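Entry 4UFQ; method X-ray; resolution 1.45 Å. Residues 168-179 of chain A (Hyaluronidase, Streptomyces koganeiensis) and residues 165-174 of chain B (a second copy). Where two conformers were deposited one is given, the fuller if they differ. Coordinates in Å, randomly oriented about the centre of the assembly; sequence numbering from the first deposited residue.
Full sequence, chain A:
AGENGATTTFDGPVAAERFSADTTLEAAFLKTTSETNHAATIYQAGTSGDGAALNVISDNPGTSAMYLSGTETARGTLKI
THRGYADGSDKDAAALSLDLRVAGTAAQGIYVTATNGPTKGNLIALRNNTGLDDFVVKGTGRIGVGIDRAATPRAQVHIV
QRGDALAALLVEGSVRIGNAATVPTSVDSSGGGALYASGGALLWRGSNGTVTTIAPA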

# COMPACT_ATOMS: atom_id res chain seq x y z
N ALA A 168 -11.98 -19.16 7.12
CA ALA A 168 -11.92 -17.73 6.77
C ALA A 168 -10.89 -17.00 7.63
O ALA A 168 -10.25 -16.03 7.17
CB ALA A 168 -13.28 -17.10 6.97
N LEU A 169 -10.77 -17.43 8.89
CA LEU A 169 -9.94 -16.73 9.88
C LEU A 169 -9.27 -17.74 10.78
O LEU A 169 -9.96 -18.64 11.32
CB LEU A 169 -10.81 -15.77 10.69
CG LEU A 169 -10.11 -14.99 11.80
CD1 LEU A 169 -8.99 -14.10 11.24
CD2 LEU A 169 -11.10 -14.13 12.57
N LEU A 170 -7.95 -17.60 10.94
CA LEU A 170 -7.18 -18.32 11.95
C LEU A 170 -6.57 -17.30 12.90
O LEU A 170 -5.87 -16.37 12.46
CB LEU A 170 -6.08 -19.17 11.33
CG LEU A 170 -5.00 -19.74 12.26
CD1 LEU A 170 -5.59 -20.70 13.33
CD2 LEU A 170 -3.99 -20.45 11.45
N VAL A 171 -6.81 -17.50 14.20
CA VAL A 171 -6.15 -16.67 15.21
C VAL A 171 -5.33 -17.54 16.13
O VAL A 171 -5.85 -18.44 16.80
CB VAL A 171 -7.11 -15.79 16.06
CG1 VAL A 171 -7.68 -14.66 15.20
CG2 VAL A 171 -8.19 -16.61 16.72
N GLU A 172 -4.03 -17.29 16.16
CA GLU A 172 -3.12 -17.95 17.09
C GLU A 172 -2.98 -17.00 18.28
O GLU A 172 -2.06 -16.21 18.36
CB GLU A 172 -1.77 -18.24 16.45
CG GLU A 172 -1.86 -19.31 15.35
CD GLU A 172 -0.50 -19.81 14.91
OE1 GLU A 172 0.18 -20.50 15.71
OE2 GLU A 172 -0.10 -19.54 13.76
N GLY A 173 -3.99 -17.06 19.15
CA GLY A 173 -4.05 -16.24 20.35
C GLY A 173 -5.50 -16.06 20.74
O GLY A 173 -6.42 -16.68 20.18
N SER A 174 -5.75 -15.17 21.69
CA SER A 174 -7.11 -14.96 22.17
C SER A 174 -7.83 -13.89 21.36
O SER A 174 -7.20 -13.09 20.64
CB SER A 174 -7.09 -14.59 23.64
OG SER A 174 -6.31 -13.41 23.86
N VAL A 175 -9.16 -13.89 21.47
CA VAL A 175 -10.03 -12.94 20.80
C VAL A 175 -10.79 -12.17 21.84
O VAL A 175 -11.63 -12.74 22.56
CB VAL A 175 -11.05 -13.62 19.88
CG1 VAL A 175 -11.98 -12.58 19.19
CG2 VAL A 175 -10.35 -14.49 18.84
N ARG A 176 -10.53 -10.87 21.95
CA ARG A 176 -11.32 -10.04 22.86
C ARG A 176 -12.48 -9.42 22.12
O ARG A 176 -12.33 -8.92 21.01
CB ARG A 176 -10.45 -8.95 23.49
CG ARG A 176 -9.45 -9.52 24.49
CD ARG A 176 -8.44 -8.52 24.99
NE ARG A 176 -7.77 -9.01 26.19
CZ ARG A 176 -7.08 -8.28 27.06
NH1 ARG A 176 -6.87 -6.99 26.82
NH2 ARG A 176 -6.56 -8.84 28.14
N ILE A 177 -13.66 -9.47 22.74
CA ILE A 177 -14.86 -8.90 22.18
C ILE A 177 -15.39 -7.90 23.19
O ILE A 177 -15.77 -8.29 24.30
CB ILE A 177 -15.91 -9.99 21.89
CG1 ILE A 177 -15.35 -11.04 20.94
CG2 ILE A 177 -17.18 -9.34 21.31
CD1 ILE A 177 -16.25 -12.25 20.75
N GLY A 178 -15.41 -6.60 22.84
CA GLY A 178 -15.92 -5.58 23.74
C GLY A 178 -17.43 -5.63 23.78
O GLY A 178 -18.04 -6.23 22.89
N ASN A 179 -18.04 -5.02 24.78
CA ASN A 179 -19.51 -4.99 24.81
C ASN A 179 -20.04 -4.25 23.58
O ASN A 179 -19.54 -3.17 23.22
CB ASN A 179 -20.04 -4.29 26.05
CG ASN A 179 -19.82 -5.07 27.36
OD1 ASN A 179 -19.94 -6.30 27.40
ND2 ASN A 179 -19.47 -4.35 28.41
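Chain B 165-174: ALAALLVEGS

Parallel strand pairing between two copies of one chain sets which side chains share a face of the sheet, and the rotamers can then be read against their neighbours, as in this hyaluronidase. Chain B runs extended from Leu B169 to Glu B172 beside strand 175-177 of chain A, in the same direction, the axes 4.7 Å apart at closest and inclined by 13°. Val A175 pairs with Leu B169, Arg A176 with Leu B170 and Ile A177 with Val B171. The ladder climbs from Arg A176 N to Leu B169 O (2.7 Å), from Val B171 N to Arg A176 O (2.9 Å) and from Gly A178 N to Val B171 O (2.9 Å).

Alternation puts Val A175, Ile A177, Leu B169 and Val B171 on one face. Leu B169 (t, p) brings CD2 4.1 Å from Val A175 CG1 and 4.1 Å from Leu A169 CD2; Val B171 (m) sets CG2 3.7 Å from CG1 of Ile A177 (m, t). On the other face Leu B170 (t, p) bends its end back, CD1 lying 3.8 Å from Arg A176 CB. Arg A176 (m, t, t) stretches out, its CD 3.7 Å from Ala B167 CB, while Leu B166 (m, t) covers one guanidinium face. A water joins Arg A176 NE, Ser A174 OG (p) and Leu B166 O.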

# COMPACT_ATOMS: atom_id res chain seq x y z
N ALA B 165 1.45 -8.16 23.06
CA ALA B 165 0.02 -8.02 22.79
C ALA B 165 -0.75 -9.01 23.64
O ALA B 165 -0.35 -10.16 23.83
CB ALA B 165 -0.30 -8.28 21.33
N LEU B 166 -1.89 -8.55 24.15
CA LEU B 166 -2.69 -9.33 25.09
C LEU B 166 -3.76 -10.16 24.39
O LEU B 166 -4.40 -11.02 25.01
CB LEU B 166 -3.32 -8.38 26.11
CG LEU B 166 -2.42 -7.66 27.09
CD1 LEU B 166 -3.25 -6.70 27.92
CD2 LEU B 166 -1.68 -8.65 27.97
N ALA B 167 -3.96 -9.92 23.09
CA ALA B 167 -4.87 -10.69 22.29
C ALA B 167 -4.41 -10.65 20.83
O ALA B 167 -3.70 -9.72 20.43
CB ALA B 167 -6.28 -10.14 22.39
N ALA B 168 -4.74 -11.69 20.06
CA ALA B 168 -4.52 -11.66 18.61
C ALA B 168 -5.50 -10.70 17.93
O ALA B 168 -5.16 -10.06 16.89
CB ALA B 168 -4.70 -13.04 18.03
N LEU B 169 -6.72 -10.62 18.45
CA LEU B 169 -7.81 -9.87 17.83
C LEU B 169 -8.66 -9.22 18.89
O LEU B 169 -9.08 -9.90 19.85
CB LEU B 169 -8.66 -10.82 16.97
CG LEU B 169 -9.87 -10.20 16.27
CD1 LEU B 169 -9.45 -9.09 15.30
CD2 LEU B 169 -10.66 -11.26 15.51
N LEU B 170 -8.91 -7.92 18.73
CA LEU B 170 -9.89 -7.18 19.51
C LEU B 170 -10.96 -6.65 18.56
O LEU B 170 -10.64 -5.96 17.58
CB LEU B 170 -9.26 -6.02 20.28
CG LEU B 170 -10.20 -4.97 20.89
CD1 LEU B 170 -11.14 -5.57 21.96
CD2 LEU B 170 -9.38 -3.90 21.50
N VAL B 171 -12.22 -6.95 18.88
CA VAL B 171 -13.34 -6.37 18.13
C VAL B 171 -14.21 -5.57 19.06
O VAL B 171 -14.77 -6.10 20.02
CB VAL B 171 -14.20 -7.40 17.36
CG1 VAL B 171 -13.41 -7.96 16.18
CG2 VAL B 171 -14.72 -8.49 18.27
N GLU B 172 -14.34 -4.28 18.77
CA GLU B 172 -15.25 -3.41 19.48
C GLU B 172 -16.53 -3.36 18.64
O GLU B 172 -16.74 -2.47 17.83
CB GLU B 172 -14.66 -2.02 19.68
CG GLU B 172 -13.48 -2.00 20.65
CD GLU B 172 -13.07 -0.61 21.07
OE1 GLU B 172 -13.84 0.05 21.80
OE2 GLU B 172 -11.97 -0.16 20.68
N GLY B 173 -17.34 -4.41 18.80
CA GLY B 173 -18.59 -4.56 18.10
C GLY B 173 -18.92 -6.04 18.00
O GLY B 173 -18.26 -6.90 18.59
N SER B 174 -19.93 -6.37 17.20
CA SER B 174 -20.35 -7.75 17.08
C SER B 174 -19.60 -8.47 15.96
O SER B 174 -18.98 -7.82 15.08
CB SER B 174 -21.85 -7.83 16.84
OG SER B 174 -22.21 -7.10 15.66
O HOH W 1 -7.28 -11.92 26.09
O HOH W 2 -19.87 -7.27 21.04